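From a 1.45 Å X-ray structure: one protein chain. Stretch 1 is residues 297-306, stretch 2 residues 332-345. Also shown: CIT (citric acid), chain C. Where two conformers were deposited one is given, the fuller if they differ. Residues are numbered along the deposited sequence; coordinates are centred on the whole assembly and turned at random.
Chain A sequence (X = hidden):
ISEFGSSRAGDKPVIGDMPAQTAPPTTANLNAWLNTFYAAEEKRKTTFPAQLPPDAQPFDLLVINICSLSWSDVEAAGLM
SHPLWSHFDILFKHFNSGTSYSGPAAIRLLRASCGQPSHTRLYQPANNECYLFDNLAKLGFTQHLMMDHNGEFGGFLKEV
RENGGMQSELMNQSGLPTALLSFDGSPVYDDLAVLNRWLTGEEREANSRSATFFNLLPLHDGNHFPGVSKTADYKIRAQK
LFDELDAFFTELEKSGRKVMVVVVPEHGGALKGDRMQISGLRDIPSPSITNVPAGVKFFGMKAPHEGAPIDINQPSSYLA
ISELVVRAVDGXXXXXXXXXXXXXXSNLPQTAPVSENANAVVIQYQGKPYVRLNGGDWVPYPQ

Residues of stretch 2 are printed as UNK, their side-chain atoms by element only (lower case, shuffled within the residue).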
# COMPACT_ATOMS: atom_id res chain seq x y z
N LYS A 297 -10.77 -0.39 -5.66
CA LYS A 297 -11.90 -0.49 -6.59
C LYS A 297 -12.55 -1.85 -6.40
O LYS A 297 -11.86 -2.87 -6.31
CB LYS A 297 -11.43 -0.37 -8.05
CG LYS A 297 -12.56 -0.21 -9.08
CD LYS A 297 -12.00 0.19 -10.45
CE LYS A 297 -13.10 0.20 -11.51
NZ LYS A 297 -14.22 1.14 -11.23
N PHE A 298 -13.88 -1.86 -6.34
CA PHE A 298 -14.63 -3.13 -6.28
C PHE A 298 -15.29 -3.43 -7.62
O PHE A 298 -15.83 -2.52 -8.28
CB PHE A 298 -15.71 -3.05 -5.21
CG PHE A 298 -15.18 -2.86 -3.80
CD1 PHE A 298 -14.86 -3.98 -3.00
CD2 PHE A 298 -15.02 -1.58 -3.27
CE1 PHE A 298 -14.38 -3.79 -1.70
CE2 PHE A 298 -14.53 -1.40 -1.99
CZ PHE A 298 -14.23 -2.51 -1.19
N PHE A 299 -15.20 -4.67 -8.04
CA PHE A 299 -15.77 -5.13 -9.31
C PHE A 299 -16.80 -6.20 -8.98
O PHE A 299 -16.65 -6.95 -7.99
CB PHE A 299 -14.70 -5.75 -10.20
CG PHE A 299 -13.66 -4.77 -10.65
CD1 PHE A 299 -12.55 -4.47 -9.85
CD2 PHE A 299 -13.80 -4.13 -11.87
CE1 PHE A 299 -11.59 -3.57 -10.26
CE2 PHE A 299 -12.84 -3.20 -12.27
CZ PHE A 299 -11.74 -2.94 -11.47
N GLY A 300 -17.86 -6.23 -9.79
CA GLY A 300 -18.86 -7.28 -9.70
C GLY A 300 -19.89 -7.04 -8.62
O GLY A 300 -20.61 -7.98 -8.24
N MET A 301 -19.99 -5.81 -8.10
CA MET A 301 -20.99 -5.49 -7.08
C MET A 301 -22.38 -5.36 -7.69
O MET A 301 -22.54 -4.83 -8.80
CB MET A 301 -20.68 -4.20 -6.34
CG MET A 301 -19.40 -4.27 -5.50
SD MET A 301 -19.09 -2.70 -4.69
CE MET A 301 -20.43 -2.57 -3.50
N LYS A 302 -23.39 -5.78 -6.94
CA LYS A 302 -24.78 -5.65 -7.40
C LYS A 302 -25.09 -4.16 -7.50
O LYS A 302 -25.86 -3.72 -8.40
CB LYS A 302 -25.73 -6.33 -6.40
CG LYS A 302 -27.20 -6.23 -6.81
CD LYS A 302 -28.14 -6.98 -5.89
CE LYS A 302 -29.55 -6.89 -6.47
NZ LYS A 302 -29.78 -7.97 -7.48
N ALA A 303 -24.51 -3.37 -6.60
CA ALA A 303 -24.71 -1.93 -6.48
C ALA A 303 -23.36 -1.20 -6.49
O ALA A 303 -22.90 -0.73 -5.48
CB ALA A 303 -25.54 -1.60 -5.25
N PRO A 304 -22.75 -1.10 -7.68
CA PRO A 304 -21.43 -0.43 -7.75
C PRO A 304 -21.43 1.04 -7.34
O PRO A 304 -22.45 1.73 -7.46
CB PRO A 304 -21.05 -0.56 -9.22
CG PRO A 304 -22.34 -0.83 -9.93
CD PRO A 304 -23.17 -1.63 -8.98
N HIS A 305 -20.29 1.54 -6.89
CA HIS A 305 -20.15 2.97 -6.57
C HIS A 305 -20.25 3.75 -7.89
O HIS A 305 -19.73 3.32 -8.93
CB HIS A 305 -18.82 3.28 -5.88
CG HIS A 305 -18.69 4.70 -5.46
ND1 HIS A 305 -17.86 5.60 -6.11
CD2 HIS A 305 -19.34 5.42 -4.51
CE1 HIS A 305 -18.00 6.80 -5.56
NE2 HIS A 305 -18.91 6.72 -4.60
N GLU A 306 -20.98 4.86 -7.84
CA GLU A 306 -21.13 5.74 -9.01
C GLU A 306 -20.43 7.06 -8.79
O GLU A 306 -20.37 7.56 -7.65
CB GLU A 306 -22.61 6.00 -9.29
CG GLU A 306 -23.36 4.76 -9.71
CD GLU A 306 -24.84 5.00 -10.03
OE1 GLU A 306 -25.35 6.13 -9.85
OE2 GLU A 306 -25.49 4.03 -10.46
N UNK A 332 -20.21 -9.79 1.54
CA UNK A 332 -21.62 -9.41 1.47
C UNK A 332 -21.84 -8.07 0.80
O UNK A 332 -22.88 -7.84 0.21
n UNK A 332 -23.85 -12.53 6.42
c UNK A 332 -23.03 -11.03 4.69
c UNK A 332 -23.11 -12.47 5.13
c UNK A 332 -22.28 -9.50 2.84
c UNK A 332 -22.38 -10.95 3.31
N UNK A 333 -20.84 -7.19 0.84
CA UNK A 333 -21.02 -5.92 0.17
C UNK A 333 -21.24 -6.12 -1.34
O UNK A 333 -21.85 -5.25 -1.97
c UNK A 333 -18.51 -5.13 0.15
c UNK A 333 -17.59 -4.17 0.90
c UNK A 333 -19.95 -4.88 0.53
c UNK A 333 -18.31 -4.91 -1.32
N UNK A 334 -20.76 -7.23 -1.92
CA UNK A 334 -20.92 -7.49 -3.35
C UNK A 334 -22.34 -7.84 -3.77
O UNK A 334 -22.66 -7.74 -4.94
c UNK A 334 -17.94 -7.59 -4.84
c UNK A 334 -16.36 -8.37 -2.66
c UNK A 334 -16.58 -7.29 -4.82
c UNK A 334 -20.00 -8.61 -3.84
c UNK A 334 -15.79 -7.67 -3.73
c UNK A 334 -18.53 -8.29 -3.79
c UNK A 334 -17.73 -8.68 -2.68
N UNK A 335 -23.17 -8.26 -2.82
CA UNK A 335 -24.51 -8.68 -3.17
C UNK A 335 -25.60 -7.83 -2.55
O UNK A 335 -26.80 -8.11 -2.75
o UNK A 335 -24.38 -10.36 -1.45
c UNK A 335 -23.83 -11.06 -3.69
c UNK A 335 -24.71 -10.17 -2.83
N UNK A 336 -25.22 -6.78 -1.82
CA UNK A 336 -26.19 -5.84 -1.23
C UNK A 336 -26.91 -5.06 -2.32
O UNK A 336 -26.28 -4.56 -3.25
o UNK A 336 -27.40 -5.44 1.78
c UNK A 336 -26.27 -5.93 1.92
c UNK A 336 -25.50 -4.84 -0.28
o UNK A 336 -26.07 -6.85 2.73
c UNK A 336 -25.10 -5.41 1.09
N UNK A 337 -28.23 -4.90 -2.18
CA UNK A 337 -28.97 -4.07 -3.14
C UNK A 337 -28.53 -2.60 -3.07
O UNK A 337 -28.59 -1.88 -4.06
o UNK A 337 -30.66 -6.35 -3.76
c UNK A 337 -31.10 -5.52 -2.92
c UNK A 337 -30.48 -4.11 -2.84
o UNK A 337 -32.06 -5.78 -2.16
N UNK A 338 -28.14 -2.16 -1.88
CA UNK A 338 -27.75 -0.77 -1.67
C UNK A 338 -26.60 -0.81 -0.67
O UNK A 338 -26.72 -1.42 0.41
c UNK A 338 -28.94 0.03 -1.09
o UNK A 338 -28.59 1.38 -0.79
N UNK A 339 -25.49 -0.17 -1.04
CA UNK A 339 -24.32 -0.07 -0.13
C UNK A 339 -24.22 1.28 0.50
O UNK A 339 -24.39 2.31 -0.16
c UNK A 339 -23.06 -1.91 -1.21
c UNK A 339 -23.02 -0.42 -0.90
c UNK A 339 -21.75 -0.09 -0.09
N UNK A 340 -23.97 1.30 1.81
CA UNK A 340 -23.74 2.54 2.52
C UNK A 340 -22.26 2.91 2.39
O UNK A 340 -21.44 2.54 3.24
o UNK A 340 -23.45 4.66 4.35
n UNK A 340 -24.66 3.68 5.97
c UNK A 340 -24.04 3.68 4.78
c UNK A 340 -24.13 2.38 4.00
N UNK A 341 -21.94 3.62 1.32
CA UNK A 341 -20.54 3.97 1.00
C UNK A 341 -19.93 4.90 2.02
O UNK A 341 -18.72 4.83 2.27
c UNK A 341 -17.64 1.37 -2.35
c UNK A 341 -18.30 2.40 -1.64
c UNK A 341 -19.65 0.79 -3.59
n UNK A 341 -21.61 2.22 -2.99
c UNK A 341 -20.43 4.58 -0.40
c UNK A 341 -21.81 3.25 -2.12
c UNK A 341 -20.63 3.55 -1.45
c UNK A 341 -18.33 0.58 -3.30
c UNK A 341 -19.67 2.62 -1.92
c UNK A 341 -20.31 1.80 -2.89
N UNK A 342 -20.74 5.76 2.62
CA UNK A 342 -20.25 6.57 3.73
C UNK A 342 -19.76 5.77 4.87
O UNK A 342 -18.63 5.94 5.31
n UNK A 342 -20.88 9.55 3.10
c UNK A 342 -21.34 7.51 4.21
c UNK A 342 -21.67 8.50 3.18
o UNK A 342 -22.61 8.31 2.41
N UNK A 343 -20.58 4.85 5.35
CA UNK A 343 -20.20 4.01 6.47
C UNK A 343 -18.97 3.17 6.11
O UNK A 343 -18.04 3.07 6.92
c UNK A 343 -21.36 3.10 6.86
n UNK A 343 -23.43 -0.15 9.88
c UNK A 343 -22.20 0.69 9.69
c UNK A 343 -22.35 1.47 8.41
c UNK A 343 -21.11 2.26 8.10
N UNK A 344 -18.95 2.62 4.90
CA UNK A 344 -17.82 1.78 4.48
C UNK A 344 -16.49 2.54 4.49
O UNK A 344 -15.46 1.93 4.76
c UNK A 344 -16.78 -0.95 3.35
c UNK A 344 -18.08 1.21 3.09
c UNK A 344 -16.99 0.29 2.48
c UNK A 344 -17.44 -0.13 1.09
N UNK A 345 -16.53 3.83 4.19
CA UNK A 345 -15.29 4.62 4.07
C UNK A 345 -15.06 5.55 5.27
O UNK A 345 -14.10 6.33 5.25
o UNK A 345 -16.43 6.34 2.72
c UNK A 345 -15.28 4.56 1.53
c UNK A 345 -15.29 5.46 2.77
C1 CIT C . -19.87 9.92 -0.01
O1 CIT C . -20.66 10.67 0.60
O2 CIT C . -18.64 10.13 -0.08
C2 CIT C . -20.40 8.67 -0.68
C3 CIT C . -21.40 9.07 -1.76
O7 CIT C . -22.19 10.17 -1.31
C4 CIT C . -22.28 7.86 -2.04
C5 CIT C . -23.01 8.03 -3.35
O3 CIT C . -24.27 8.09 -3.34
O4 CIT C . -22.31 8.11 -4.38
C6 CIT C . -20.72 9.52 -3.03
O5 CIT C . -19.81 8.82 -3.54
O6 CIT C . -21.10 10.62 -3.51
O HOH W 1 -23.62 -4.48 -4.01
O HOH W 2 -24.15 0.66 -3.79
O HOH W 3 -23.80 2.91 -5.05

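Position 332 carries four carbons in a row ending in nitrogen, and nothing of it reaches stretch 1: Lys 332, its amine bonded elsewhere in the structure. Position 333 has four carbons forked at the second, with one tip 3.9 Å from Phe 298 CD1; this is Leu 333, and that tip is CD1, which also lies 3.8 Å from Met 301 CE.

At position 334 one carbon leads to a six-carbon ring without oxygen, hence Phe 334. The edge of the Phe 298 ring points toward its face, while its own edge meets backbone, CE1 lying 3.2 Å from Phe 299 O. A flat apolar ring suits this buried site.

Position 335, one carbon bearing an oxygen and a carbon, points away from stretch 1: Thr 335. Three carbons ending in two oxygens mark position 336 as Glu 336, exposed and also turned away. Position 337 is one carbon shorter and still ends in two oxygens, so it is Asp 337. Its OD1 lies 3.0 Å from Lys 302 CE but 4.2 Å from Lys 302 NZ, opposite charges near each other beyond a salt bridge.

Position 338, a carbon and an oxygen, is Ser 338, exposed and directed away. Position 339 has three carbons branching at the first: Val 339, whose CG2 packs 3.5 Å from Met 301 CE. Position 340 has two carbons, the second holding an oxygen and a nitrogen. As Asn 340 it caps the following helix, OD1 accepting from the backbone N of position 343 at 3.0 Å.

Position 341 holds fused five- and six-membered rings with one nitrogen, which only tryptophan has. Trp 341 offers a face to His 305 CB, 3.7 Å from the six-membered ring centroid, and NE1 to water 2 and, weakly, to water 3.

Position 342, again two carbons with an oxygen and a nitrogen, is Asn 342; its ND2 donates to CIT O1 at 2.7 Å. The long amine-tipped chain at position 343 is Lys 343, exposed and clear of stretch 1. Position 344, four carbons forked at the second, is Leu 344, with CD2 4.4 Å from Phe 298 CE2. Position 345, one carbon with an oxygen and a carbon, is Thr 345, whose OG1 donates to Trp 341 O at 2.8 Å.

The contact is mainly apolar: Phe 298 and Met 301 pack among Leu 333, Phe 334 and Trp 341. One direct hydrogen bond, Lys 302 N to Phe 334 O at 2.9 Å, fixes the backbones together, and three waters bridge other polar groups.

Stretch 2, residues 332-345: KLFTEDSVNWNKLT
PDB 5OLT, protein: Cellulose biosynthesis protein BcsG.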